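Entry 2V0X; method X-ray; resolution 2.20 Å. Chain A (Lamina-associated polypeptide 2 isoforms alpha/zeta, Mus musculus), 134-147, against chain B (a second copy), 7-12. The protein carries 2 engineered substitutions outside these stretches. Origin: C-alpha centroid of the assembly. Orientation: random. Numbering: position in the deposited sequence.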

ATOM      1  N   LEU A 134       6.057 -11.703 -18.775  1.00 33.41           N
ATOM      2  CA  LEU A 134       5.853 -13.117 -18.483  1.00 34.22           C
ATOM      3  C   LEU A 134       4.736 -13.665 -19.383  1.00 35.93           C
ATOM      4  O   LEU A 134       4.827 -14.775 -19.918  1.00 38.75           O
ATOM      5  CB  LEU A 134       5.475 -13.262 -17.011  1.00 34.02           C
ATOM      6  CG  LEU A 134       4.870 -14.531 -16.435  1.00 35.47           C
ATOM      7  CD1 LEU A 134       5.651 -15.769 -16.858  1.00 36.23           C
ATOM      8  CD2 LEU A 134       4.886 -14.386 -14.927  1.00 38.30           C
ATOM      9  N   GLN A 135       3.708 -12.855 -19.573  1.00 35.54           N
ATOM     10  CA  GLN A 135       2.574 -13.232 -20.403  1.00 36.53           C
ATOM     11  C   GLN A 135       3.007 -13.400 -21.866  1.00 39.68           C
ATOM     12  O   GLN A 135       2.649 -14.395 -22.519  1.00 41.11           O
ATOM     13  CB  GLN A 135       1.461 -12.187 -20.264  1.00 30.09           C
ATOM     14  CG  GLN A 135       0.142 -12.619 -20.879  1.00 48.30           C
ATOM     15  CD  GLN A 135      -1.066 -11.917 -20.273  1.00 49.09           C
ATOM     16  OE1 GLN A 135      -1.050 -10.704 -20.034  1.00 38.90           O
ATOM     17  NE2 GLN A 135      -2.117 -12.687 -20.005  1.00 45.96           N
ATOM     18  N   ALA A 136       3.791 -12.445 -22.370  1.00 39.09           N
ATOM     19  CA  ALA A 136       4.299 -12.503 -23.742  1.00 37.00           C
ATOM     20  C   ALA A 136       5.192 -13.735 -23.914  1.00 36.74           C
ATOM     21  O   ALA A 136       5.097 -14.436 -24.926  1.00 38.48           O
ATOM     22  CB  ALA A 136       5.065 -11.217 -24.099  1.00 36.40           C
ATOM     23  N   ASP A 137       6.033 -14.020 -22.922  1.00 34.41           N
ATOM     24  CA  ASP A 137       6.890 -15.197 -22.988  1.00 35.60           C
ATOM     25  C   ASP A 137       6.111 -16.516 -23.030  1.00 35.95           C
ATOM     26  O   ASP A 137       6.501 -17.447 -23.738  1.00 36.99           O
ATOM     27  CB  ASP A 137       7.879 -15.227 -21.821  1.00 39.22           C
ATOM     28  CG  ASP A 137       8.998 -14.206 -21.969  1.00 54.09           C
ATOM     29  OD1 ASP A 137       9.058 -13.509 -23.009  1.00 59.66           O
ATOM     30  OD2 ASP A 137       9.822 -14.100 -21.037  1.00 55.59           O
ATOM     31  N   ILE A 138       5.039 -16.615 -22.248  1.00 36.45           N
ATOM     32  CA  ILE A 138       4.223 -17.826 -22.221  1.00 37.75           C
ATOM     33  C   ILE A 138       3.617 -18.107 -23.599  1.00 42.09           C
ATOM     34  O   ILE A 138       3.674 -19.238 -24.082  1.00 47.49           O
ATOM     35  CB  ILE A 138       3.115 -17.747 -21.134  1.00 36.14           C
ATOM     36  CG1 ILE A 138       3.749 -17.869 -19.743  1.00 34.30           C
ATOM     37  CG2 ILE A 138       2.088 -18.861 -21.322  1.00 34.85           C
ATOM     38  CD1 ILE A 138       2.812 -17.544 -18.612  1.00 46.01           C
ATOM     39  N   SER A 139       3.064 -17.079 -24.235  1.00 43.74           N
ATOM     40  CA  SER A 139       2.483 -17.228 -25.566  1.00 45.49           C
ATOM     41  C   SER A 139       3.567 -17.689 -26.532  1.00 48.54           C
ATOM     42  O   SER A 139       3.358 -18.621 -27.311  1.00 51.54           O
ATOM     43  CB  SER A 139       1.902 -15.907 -26.074  1.00 40.92           C
ATOM     44  OG  SER A 139       0.747 -15.553 -25.349  1.00 53.25           O
ATOM     45  N   GLN A 140       4.733 -17.059 -26.448  1.00 46.90           N
ATOM     46  CA  GLN A 140       5.845 -17.403 -27.320  1.00 45.80           C
ATOM     47  C   GLN A 140       6.178 -18.891 -27.200  1.00 44.39           C
ATOM     48  O   GLN A 140       6.240 -19.600 -28.206  1.00 45.89           O
ATOM     49  CB  GLN A 140       7.065 -16.544 -26.983  1.00 51.95           C
ATOM     50  CG  GLN A 140       8.149 -16.543 -28.053  1.00 52.50           C
ATOM     51  CD  GLN A 140       9.402 -15.803 -27.612  1.00 60.91           C
ATOM     52  OE1 GLN A 140       9.360 -14.964 -26.712  1.00 65.52           O
ATOM     53  NE2 GLN A 140      10.527 -16.120 -28.241  1.00 57.98           N
ATOM     54  N   ALA A 141       6.347 -19.368 -25.970  1.00 41.75           N
ATOM     55  CA  ALA A 141       6.659 -20.773 -25.722  1.00 40.71           C
ATOM     56  C   ALA A 141       5.533 -21.676 -26.227  1.00 44.48           C
ATOM     57  O   ALA A 141       5.785 -22.760 -26.771  1.00 47.67           O
ATOM     58  CB  ALA A 141       6.889 -21.005 -24.242  1.00 39.34           C
ATOM     59  N   ALA A 142       4.293 -21.246 -26.027  1.00 46.46           N
ATOM     60  CA  ALA A 142       3.147 -22.023 -26.481  1.00 49.69           C
ATOM     61  C   ALA A 142       3.243 -22.219 -27.999  1.00 54.84           C
ATOM     62  O   ALA A 142       3.047 -23.327 -28.506  1.00 58.34           O
ATOM     63  CB  ALA A 142       1.841 -21.309 -26.122  1.00 49.16           C
ATOM     64  N   GLN A 143       3.577 -21.139 -28.702  1.00 58.34           N
ATOM     65  CA  GLN A 143       3.709 -21.147 -30.157  1.00 60.38           C
ATOM     66  C   GLN A 143       4.817 -22.073 -30.628  1.00 61.43           C
ATOM     67  O   GLN A 143       4.719 -22.670 -31.696  1.00 65.73           O
ATOM     68  CB  GLN A 143       3.967 -19.732 -30.683  1.00 73.53           C
ATOM     69  CG  GLN A 143       2.785 -18.780 -30.528  1.00106.96           C
ATOM     70  CD  GLN A 143       3.122 -17.348 -30.910  1.00112.86           C
ATOM     71  OE1 GLN A 143       3.245 -17.016 -32.089  1.00108.47           O
ATOM     72  NE2 GLN A 143       3.268 -16.490 -29.910  1.00113.22           N
ATOM     73  N   ILE A 144       5.878 -22.184 -29.840  1.00 59.58           N
ATOM     74  CA  ILE A 144       6.989 -23.054 -30.194  1.00 58.98           C
ATOM     75  C   ILE A 144       6.588 -24.514 -29.978  1.00 62.89           C
ATOM     76  O   ILE A 144       6.746 -25.349 -30.872  1.00 66.72           O
ATOM     77  CB  ILE A 144       8.241 -22.741 -29.356  1.00 56.19           C
ATOM     78  CG1 ILE A 144       8.667 -21.283 -29.554  1.00 55.15           C
ATOM     79  CG2 ILE A 144       9.359 -23.705 -29.697  1.00 55.43           C
ATOM     80  CD1 ILE A 144       8.614 -20.812 -30.991  1.00 65.31           C
ATOM     81  N   ILE A 145       6.057 -24.811 -28.795  1.00 65.19           N
ATOM     82  CA  ILE A 145       5.628 -26.164 -28.456  1.00 68.01           C
ATOM     83  C   ILE A 145       4.617 -26.697 -29.470  1.00 70.64           C
ATOM     84  O   ILE A 145       4.628 -27.883 -29.802  1.00 71.20           O
ATOM     85  CB  ILE A 145       5.013 -26.207 -27.030  1.00 68.54           C
ATOM     86  CG1 ILE A 145       6.127 -26.108 -25.984  1.00 72.22           C
ATOM     87  CG2 ILE A 145       4.179 -27.473 -26.821  1.00 67.65           C
ATOM     88  CD1 ILE A 145       5.622 -25.983 -24.556  1.00 74.60           C
ATOM     89  N   ASN A 146       3.763 -25.809 -29.969  1.00 73.43           N
ATOM     90  CA  ASN A 146       2.733 -26.188 -30.933  1.00 79.53           C
ATOM     91  C   ASN A 146       3.304 -26.517 -32.314  1.00 84.24           C
ATOM     92  O   ASN A 146       2.902 -27.507 -32.933  1.00 84.97           O
ATOM     93  CB  ASN A 146       1.670 -25.091 -31.035  1.00 79.36           C
ATOM     94  CG  ASN A 146       0.389 -25.577 -31.687  1.00 80.56           C
ATOM     95  OD1 ASN A 146      -0.025 -25.065 -32.725  1.00 86.34           O
ATOM     96  ND2 ASN A 146      -0.265 -26.549 -31.060  1.00 72.04           N
ATOM     97  N   SER A 147       4.228 -25.691 -32.796  1.00 86.02           N
ATOM     98  CA  SER A 147       4.863 -25.908 -34.096  1.00 88.21           C
ATOM     99  C   SER A 147       5.809 -27.113 -34.026  1.00 92.88           C
ATOM    100  O   SER A 147       7.030 -26.970 -34.133  1.00 93.29           O
ATOM    101  CB  SER A 147       5.635 -24.656 -34.521  1.00 84.86           C
ATOM    102  OG  SER A 147       4.763 -23.546 -34.662  1.00 83.50           O
TER
ATOM    103  N   HIS B   7      -1.846 -23.230 -29.679  1.00120.65           N
ATOM    104  CA  HIS B   7      -1.082 -22.073 -29.217  1.00120.51           C
ATOM    105  C   HIS B   7      -1.990 -20.874 -28.940  1.00117.47           C
ATOM    106  O   HIS B   7      -1.526 -19.809 -28.527  1.00117.61           O
ATOM    107  CB  HIS B   7       0.006 -21.698 -30.236  1.00121.98           C
ATOM    108  CG  HIS B   7      -0.523 -21.279 -31.575  1.00123.54           C
ATOM    109  ND1 HIS B   7      -0.395 -19.994 -32.057  1.00123.95           N
ATOM    110  CD2 HIS B   7      -1.177 -21.976 -32.536  1.00123.95           C
ATOM    111  CE1 HIS B   7      -0.947 -19.915 -33.253  1.00123.89           C
ATOM    112  NE2 HIS B   7      -1.429 -21.105 -33.568  1.00123.90           N
ATOM    113  N   SER B   8      -3.282 -21.055 -29.182  1.00112.31           N
ATOM    114  CA  SER B   8      -4.263 -20.004 -28.955  1.00106.58           C
ATOM    115  C   SER B   8      -4.553 -19.919 -27.456  1.00102.60           C
ATOM    116  O   SER B   8      -5.343 -20.704 -26.923  1.00103.23           O
ATOM    117  CB  SER B   8      -5.548 -20.312 -29.735  1.00103.25           C
ATOM    118  OG  SER B   8      -6.504 -19.274 -29.605  1.00 99.94           O
ATOM    119  N   LEU B   9      -3.854 -19.015 -26.772  1.00 97.13           N
ATOM    120  CA  LEU B   9      -4.038 -18.824 -25.337  1.00 92.79           C
ATOM    121  C   LEU B   9      -5.052 -17.715 -25.098  1.00 92.22           C
ATOM    122  O   LEU B   9      -5.079 -16.720 -25.828  1.00 91.62           O
ATOM    123  CB  LEU B   9      -2.709 -18.484 -24.659  1.00 89.72           C
ATOM    124  CG  LEU B   9      -1.590 -19.523 -24.780  1.00 84.75           C
ATOM    125  CD1 LEU B   9      -0.415 -19.111 -23.917  1.00 81.64           C
ATOM    126  CD2 LEU B   9      -2.090 -20.897 -24.369  1.00 83.66           C
ATOM    127  N   THR B  10      -5.897 -17.893 -24.088  1.00 91.81           N
ATOM    128  CA  THR B  10      -6.921 -16.905 -23.773  1.00 89.99           C
ATOM    129  C   THR B  10      -7.159 -16.755 -22.271  1.00 79.15           C
ATOM    130  O   THR B  10      -6.810 -17.637 -21.483  1.00 75.84           O
ATOM    131  CB  THR B  10      -8.267 -17.251 -24.471  1.00101.83           C
ATOM    132  OG1 THR B  10      -8.517 -18.659 -24.377  1.00105.80           O
ATOM    133  CG2 THR B  10      -8.248 -16.831 -25.936  1.00102.45           C
ATOM    134  N   THR B  11      -7.720 -15.615 -21.881  1.00 78.94           N
ATOM    135  CA  THR B  11      -8.030 -15.332 -20.485  1.00 81.81           C
ATOM    136  C   THR B  11      -9.390 -14.653 -20.405  1.00 87.70           C
ATOM    137  O   THR B  11      -9.679 -13.733 -21.171  1.00 86.56           O
ATOM    138  CB  THR B  11      -6.977 -14.404 -19.833  1.00 79.90           C
ATOM    139  OG1 THR B  11      -6.742 -13.270 -20.674  1.00 83.34           O
ATOM    140  CG2 THR B  11      -5.685 -15.133 -19.614  1.00 83.13           C
ATOM    141  N   LEU B  12     -10.239 -15.133 -19.505  1.00 91.75           N
ATOM    142  CA  LEU B  12     -11.564 -14.553 -19.337  1.00 93.28           C
ATOM    143  C   LEU B  12     -11.434 -13.194 -18.641  1.00 94.75           C
ATOM    144  O   LEU B  12     -11.563 -13.082 -17.420  1.00 96.53           O
ATOM    145  CB  LEU B  12     -12.484 -15.509 -18.556  1.00 93.08           C
ATOM    146  CG  LEU B  12     -12.252 -15.839 -17.074  1.00 93.94           C
ATOM    147  CD1 LEU B  12     -13.358 -16.749 -16.596  1.00 93.86           C
ATOM    148  CD2 LEU B  12     -10.899 -16.482 -16.836  1.00 95.11           C
TER

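An extended segment of chain B lies along a helix of chain A, and the two run in opposite senses: H7(B) sits nearest Q143(A), with CA atoms 5.0 Å apart, while L9(B) sits nearest S139(A), with CA atoms 6.7 Å apart. No hydrogen bond crosses the contact. The helix satisfies its own backbone through i to i+4 bonds, so packing alone joins the stretches here.

The extended backbone of chain B makes its side chains alternate. H7(B), L9(B) and T11(B) point toward the helix; S8(B) and T10(B) point away, where small polar groups suit an exposed position.

L9(B) is central. With chi1 m and chi2 t, its CD1 reaches into the surface formed by I138(A), S139(A) and A142(A). CD1 of L9(B) lies 3.6 Å from CG2 of I138(A) and 3.8 Å from CB of A142(A), both apolar contacts. CD1 of L9(B) also approaches CA of S139(A) at 3.8 Å, close to the helix backbone itself. The short side chains of S139(A) and A142(A) leave room for this approach. I138(A), chi1 m and chi2 t, adopts a conformation common for a beta-branched residue in a helix, and its CG2 supplies the methyl that meets the leucine.

H7(B), chi1 p, sets its ring beside the last helical turn. CD2 of H7(B) is 3.3 Å from OD1 of N146(A), whose t chi1 accompanies a CA-to-CB bond directed toward chain B, and ND1 of H7(B) is 3.7 Å from CG of Q143(A). The histidine is exposed and poorly ordered, so these distances deserve caution. Q143(A), chi1 m, folds back so that NE2 makes a weak hydrogen bond to O of S139(A), 3.4 Å, leaving its aliphatic CG beside the imidazole.

At the other end, Q135(A) extends with chi1 and chi2 both t, bringing NE2 within 4.3 Å of CG2 of T11(B), a loose contact.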